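Local atomic coordinates of BauA (Acinetobacter baumannii, PDB entry 6HCP), a protein that acts as an outer-membrane receptor for ferric preacinetobactin and probably carries this siderophore across the membrane in TonB-dependent iron uptake. Residues T497-G502 with L549-S554; K461-P466 with F505-T510. All blocks are in the same frame, centred on the assembly; numbering follows the deposited sequence.

Contact 1. Residues T497-G502 with L549-S554; sequences TASNPG and LPTFVS
Residues Ala498 to Asn500, part of an irregular loop, lie across the start of the strand at Leu549-Phe552; the touching parts, Thr497-Asn500 and Leu549-Phe552, run 69° apart. The CA atoms of Ser499 and Leu549 come within 5.0 Å, and Ser499 N donates a 2.7 Å hydrogen bond to Pro550 O. Ala498 CA lies 3.4 Å from the same Pro550 O in a CA-H...O contact. One residue further on, a side chain takes over from the backbone. Asn500 OD1 accepts from Phe552 N at 3.0 Å while Asn500 ND2 donates a hydrogen bond to Phe552 O at 3.1 Å, on a lone pair in the carbonyl plane, and another to Glu503 OE1. With chi1 at 52° directing CG toward the strand, the amide grips both backbone groups of one residue, much as a neighbouring strand would use them. The strand belongs to the beta-barrel of a TonB-dependent receptor and pairs here with strand 524-541, while the loop closes over the strand's first residues on the extracellular side expected for this family. Ser499 OG and Thr551 OG1 lie 2.7 Å apart, close enough for a hydrogen bond that the geometry does not settle, and Thr551 OG1 is bonded to Lys544 O. Apolar contact is slight: Leu549 CB rests 3.9 Å from Ser499 CB, and Ala498 CB lies 4.2 Å from Phe552 CB.

Contact 2. Residues K461-P466 with F505-T510; sequences KSATTP and FPPQKT. With EDO (1,2-ethanediol), chain Y.
Lys461 starts against the two prolines that precede strand 508-520 and then leads away from them. Its CB packs 3.9 Å from Pro506 CA, with Pro507 CD almost as near. CG then passes 3.9 Å from Phe505 O. A bend at chi2 (-65°) places CD, beyond which the chain runs extended; CE reaches a bound ethanediol, probably from the crystallisation liquor. NZ donates to O1 of the ethanediol at 2.9 Å, with a weak second bond to its O2; Ile504 N also holds the ethanediol. Further along, Ala463 CB meets Pro507 CB at 3.9 Å, and Pro507 CD lies 3.6 Å from the carbonyl carbon of Ser462. Lys509, extended beyond CG, sends NZ to Thr464 O at 2.8 Å, nearly along the C=O axis. A water accepts from both NZ and Thr464 N, linking the ammonium group indirectly to that N-H. Within 505-510, Gln508 NE2 turns back to Pro506 O, 2.9 Å away and in the plane of the amide. Strands 461-473 and 508-520 run in similar directions with strand 478-489 between them, the order of next-but-one neighbours in an antiparallel beta-barrel; the prolines can approach strand 461-473 because they lie beyond the end of the intervening strand.

Followed from the N terminus, the chain enters contact 2 at 461-466, turns back along strand 478-489 and passes through 497-502 of contact 1 before 505-510 closes contact 2. Contact 1 closes later, when strand 524-541 has been added and the chain arrives at 549-554. The two closures therefore cross rather than nest, and the loop joining strands 478-489 and 508-520 feeds both. It meets strand 461-473 in contact 2 and strand 549-569 in contact 1, so it reaches past its own flanking strands on both sides. The contacts also touch directly: the rings of Phe505 and Phe552 meet about 15° from parallel, and Ser554 CB packs against Gln508 OE1.

Contact 1. Residues T497-G502 with L549-S554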
loop_
_atom_site.group_PDB
_atom_site.type_symbol
_atom_site.label_atom_id
_atom_site.label_comp_id
_atom_site.label_asym_id
_atom_site.label_seq_id
_atom_site.Cartn_x
_atom_site.Cartn_y
_atom_site.Cartn_z
ATOM N N THR A 497 -44.892 -21.861 28.902
ATOM C CA THR A 497 -45.947 -21.774 27.890
ATOM C C THR A 497 -46.155 -23.102 27.146
ATOM O O THR A 497 -47.107 -23.235 26.373
ATOM C CB THR A 497 -45.623 -20.680 26.869
ATOM O OG1 THR A 497 -44.319 -20.971 26.378
ATOM C CG2 THR A 497 -45.645 -19.287 27.464
ATOM N N ALA A 498 -45.288 -24.094 27.388
ATOM C CA ALA A 498 -45.328 -25.353 26.626
ATOM C C ALA A 498 -46.343 -26.329 27.242
ATOM O O ALA A 498 -46.739 -26.159 28.374
ATOM C CB ALA A 498 -43.941 -25.952 26.594
ATOM N N SER A 499 -46.714 -27.367 26.488
ATOM C CA SER A 499 -47.521 -28.480 27.006
ATOM C C SER A 499 -46.735 -29.255 28.069
ATOM O O SER A 499 -47.320 -29.979 28.876
ATOM C CB SER A 499 -47.948 -29.383 25.896
ATOM O OG SER A 499 -46.840 -30.069 25.328
ATOM N N ASN A 500 -45.399 -29.197 27.971
ATOM C CA ASN A 500 -44.494 -29.950 28.839
ATOM C C ASN A 500 -43.651 -28.954 29.619
ATOM O O ASN A 500 -42.413 -28.990 29.556
ATOM C CB ASN A 500 -43.613 -30.922 28.047
ATOM C CG ASN A 500 -42.864 -30.279 26.893
ATOM O OD1 ASN A 500 -43.341 -29.320 26.277
ATOM N ND2 ASN A 500 -41.757 -30.893 26.491
ATOM N N PRO A 501 -44.282 -27.999 30.338
ATOM C CA PRO A 501 -43.545 -26.886 30.931
ATOM C C PRO A 501 -42.479 -27.362 31.923
ATOM O O PRO A 501 -42.734 -28.241 32.726
ATOM C CB PRO A 501 -44.639 -26.080 31.668
ATOM C CG PRO A 501 -45.680 -27.113 32.018
ATOM C CD PRO A 501 -45.665 -28.077 30.848
ATOM N N GLY A 502 -41.277 -26.802 31.816
ATOM C CA GLY A 502 -40.217 -27.030 32.767
ATOM C C GLY A 502 -39.467 -28.341 32.526
ATOM O O GLY A 502 -38.518 -28.616 33.220
ATOM N N LEU A 549 -51.892 -27.323 23.707
ATOM C CA LEU A 549 -50.741 -26.415 23.852
ATOM C C LEU A 549 -49.602 -26.884 22.950
ATOM O O LEU A 549 -49.390 -28.087 22.768
ATOM C CB LEU A 549 -50.288 -26.380 25.308
ATOM C CG LEU A 549 -51.179 -25.630 26.295
ATOM C CD1 LEU A 549 -50.789 -25.995 27.717
ATOM C CD2 LEU A 549 -51.095 -24.129 26.086
ATOM N N PRO A 550 -48.757 -25.946 22.460
ATOM C CA PRO A 550 -47.555 -26.321 21.708
ATOM C C PRO A 550 -46.589 -27.110 22.614
ATOM O O PRO A 550 -46.531 -26.857 23.810
ATOM C CB PRO A 550 -46.941 -24.951 21.337
ATOM C CG PRO A 550 -47.316 -24.070 22.533
ATOM C CD PRO A 550 -48.710 -24.541 22.912
ATOM N N THR A 551 -45.850 -28.051 22.018
ATOM C CA THR A 551 -44.951 -28.927 22.745
ATOM C C THR A 551 -43.490 -28.587 22.402
ATOM O O THR A 551 -43.145 -28.413 21.242
ATOM C CB THR A 551 -45.280 -30.389 22.428
ATOM O OG1 THR A 551 -46.682 -30.577 22.668
ATOM C CG2 THR A 551 -44.447 -31.367 23.233
ATOM N N PHE A 552 -42.657 -28.476 23.435
ATOM C CA PHE A 552 -41.210 -28.267 23.301
ATOM C C PHE A 552 -40.531 -29.592 22.936
ATOM O O PHE A 552 -40.726 -30.610 23.625
ATOM C CB PHE A 552 -40.660 -27.673 24.589
ATOM C CG PHE A 552 -39.275 -27.080 24.486
ATOM C CD1 PHE A 552 -39.064 -25.902 23.782
ATOM C CD2 PHE A 552 -38.186 -27.695 25.091
ATOM C CE1 PHE A 552 -37.799 -25.351 23.694
ATOM C CE2 PHE A 552 -36.916 -27.138 25.007
ATOM C CZ PHE A 552 -36.726 -25.961 24.314
ATOM N N VAL A 553 -39.834 -29.604 21.792
ATOM C CA VAL A 553 -39.297 -30.829 21.209
ATOM C C VAL A 553 -37.802 -30.661 20.911
ATOM O O VAL A 553 -37.318 -29.548 20.772
ATOM C CB VAL A 553 -40.067 -31.254 19.947
ATOM C CG1 VAL A 553 -41.492 -31.651 20.273
ATOM C CG2 VAL A 553 -40.032 -30.189 18.857
ATOM N N SER A 554 -37.098 -31.798 20.809
ATOM C CA SER A 554 -35.652 -31.846 20.528
ATOM C C SER A 554 -35.442 -32.412 19.123
ATOM O O SER A 554 -34.423 -33.015 18.866
ATOM C CB SER A 554 -34.941 -32.655 21.583
ATOM O OG SER A 554 -35.478 -33.973 21.624
#

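Contact 2. Residues K461-P466 with F505-T510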
loop_
_atom_site.group_PDB
_atom_site.type_symbol
_atom_site.label_atom_id
_atom_site.label_comp_id
_atom_site.label_asym_id
_atom_site.label_seq_id
_atom_site.Cartn_x
_atom_site.Cartn_y
_atom_site.Cartn_z
ATOM N N LYS A 461 -29.337 -34.105 34.868
ATOM C CA LYS A 461 -29.686 -35.019 33.804
ATOM C C LYS A 461 -28.397 -35.700 33.329
ATOM O O LYS A 461 -27.306 -35.170 33.516
ATOM C CB LYS A 461 -30.382 -34.300 32.640
ATOM C CG LYS A 461 -31.725 -33.665 32.981
ATOM C CD LYS A 461 -32.811 -34.663 33.353
ATOM C CE LYS A 461 -34.002 -33.969 33.983
ATOM N NZ LYS A 461 -35.075 -34.921 34.326
ATOM N N SER A 462 -28.540 -36.847 32.668
ATOM C CA SER A 462 -27.390 -37.685 32.319
ATOM C C SER A 462 -27.586 -38.216 30.908
ATOM O O SER A 462 -28.732 -38.368 30.419
ATOM C CB SER A 462 -27.209 -38.841 33.297
ATOM O OG SER A 462 -26.943 -38.351 34.596
ATOM N N ALA A 463 -26.470 -38.650 30.318
ATOM C CA ALA A 463 -26.476 -39.408 29.104
ATOM C C ALA A 463 -25.239 -40.306 29.061
ATOM O O ALA A 463 -24.219 -40.002 29.682
ATOM C CB ALA A 463 -26.510 -38.484 27.916
ATOM N N THR A 464 -25.318 -41.323 28.206
ATOM C CA THR A 464 -24.218 -42.252 27.983
ATOM C C THR A 464 -23.841 -42.206 26.506
ATOM O O THR A 464 -24.720 -42.289 25.652
ATOM C CB THR A 464 -24.599 -43.688 28.382
ATOM O OG1 THR A 464 -25.087 -43.660 29.720
ATOM C CG2 THR A 464 -23.427 -44.634 28.304
ATOM N N THR A 465 -22.536 -41.986 26.245
ATOM C CA THR A 465 -22.033 -41.728 24.927
ATOM C C THR A 465 -20.970 -42.769 24.577
ATOM O O THR A 465 -19.953 -42.882 25.244
ATOM C CB THR A 465 -21.526 -40.281 24.812
ATOM O OG1 THR A 465 -21.225 -40.062 23.441
ATOM C CG2 THR A 465 -20.335 -39.961 25.686
ATOM N N PRO A 466 -21.117 -43.478 23.450
ATOM C CA PRO A 466 -20.083 -44.407 23.000
ATOM C C PRO A 466 -19.144 -43.753 21.978
ATOM O O PRO A 466 -19.491 -42.731 21.387
ATOM C CB PRO A 466 -20.909 -45.507 22.331
ATOM C CG PRO A 466 -22.065 -44.739 21.705
ATOM C CD PRO A 466 -22.338 -43.575 22.643
ATOM N N PHE A 505 -34.421 -31.411 28.992
ATOM C CA PHE A 505 -33.919 -32.472 28.154
ATOM C C PHE A 505 -32.565 -32.949 28.673
ATOM O O PHE A 505 -31.852 -32.223 29.365
ATOM C CB PHE A 505 -33.804 -32.058 26.688
ATOM C CG PHE A 505 -35.119 -31.865 25.977
ATOM C CD1 PHE A 505 -36.239 -32.594 26.337
ATOM C CD2 PHE A 505 -35.258 -30.888 25.003
ATOM C CE1 PHE A 505 -37.464 -32.355 25.732
ATOM C CE2 PHE A 505 -36.460 -30.713 24.341
ATOM C CZ PHE A 505 -37.563 -31.453 24.700
ATOM N N PRO A 506 -32.249 -34.248 28.480
ATOM C CA PRO A 506 -30.932 -34.770 28.828
ATOM C C PRO A 506 -29.891 -34.152 27.904
ATOM O O PRO A 506 -30.251 -33.636 26.848
ATOM C CB PRO A 506 -31.077 -36.274 28.576
ATOM C CG PRO A 506 -32.085 -36.350 27.462
ATOM C CD PRO A 506 -33.073 -35.242 27.763
ATOM N N PRO A 507 -28.591 -34.370 28.174
ATOM C CA PRO A 507 -27.548 -33.940 27.243
ATOM C C PRO A 507 -27.862 -34.454 25.840
ATOM O O PRO A 507 -28.264 -35.621 25.662
ATOM C CB PRO A 507 -26.276 -34.554 27.851
ATOM C CG PRO A 507 -26.577 -34.576 29.340
ATOM C CD PRO A 507 -28.041 -34.956 29.406
ATOM N N GLN A 508 -27.748 -33.555 24.864
ATOM C CA GLN A 508 -28.133 -33.775 23.493
ATOM C C GLN A 508 -26.926 -34.258 22.675
ATOM O O GLN A 508 -25.822 -33.694 22.781
ATOM C CB GLN A 508 -28.686 -32.466 22.927
ATOM C CG GLN A 508 -29.940 -31.990 23.653
ATOM C CD GLN A 508 -31.099 -32.887 23.298
ATOM O OE1 GLN A 508 -31.615 -32.839 22.189
ATOM N NE2 GLN A 508 -31.564 -33.655 24.281
ATOM N N LYS A 509 -27.145 -35.302 21.869
ATOM C CA LYS A 509 -26.057 -35.984 21.174
ATOM C C LYS A 509 -25.888 -35.451 19.749
ATOM O O LYS A 509 -26.666 -35.772 18.838
ATOM C CB LYS A 509 -26.276 -37.494 21.148
ATOM C CG LYS A 509 -26.228 -38.162 22.502
ATOM C CD LYS A 509 -26.678 -39.612 22.481
ATOM C CE LYS A 509 -26.437 -40.268 23.823
ATOM N NZ LYS A 509 -26.814 -41.709 23.818
ATOM N N THR A 510 -24.757 -34.769 19.539
ATOM C CA THR A 510 -24.195 -34.559 18.227
ATOM C C THR A 510 -23.503 -35.866 17.819
ATOM O O THR A 510 -22.861 -36.487 18.654
ATOM C CB THR A 510 -23.222 -33.370 18.260
ATOM O OG1 THR A 510 -23.958 -32.164 18.500
ATOM C CG2 THR A 510 -22.413 -33.248 16.989
HETATM C C1 EDO Y . -38.134 -33.056 35.695
HETATM O O1 EDO Y . -37.137 -33.964 36.143
HETATM C C2 EDO Y . -37.385 -32.032 34.876
HETATM O O2 EDO Y . -37.346 -32.505 33.481
HETATM O O HOH W 1 -27.847 -41.668 26.795
#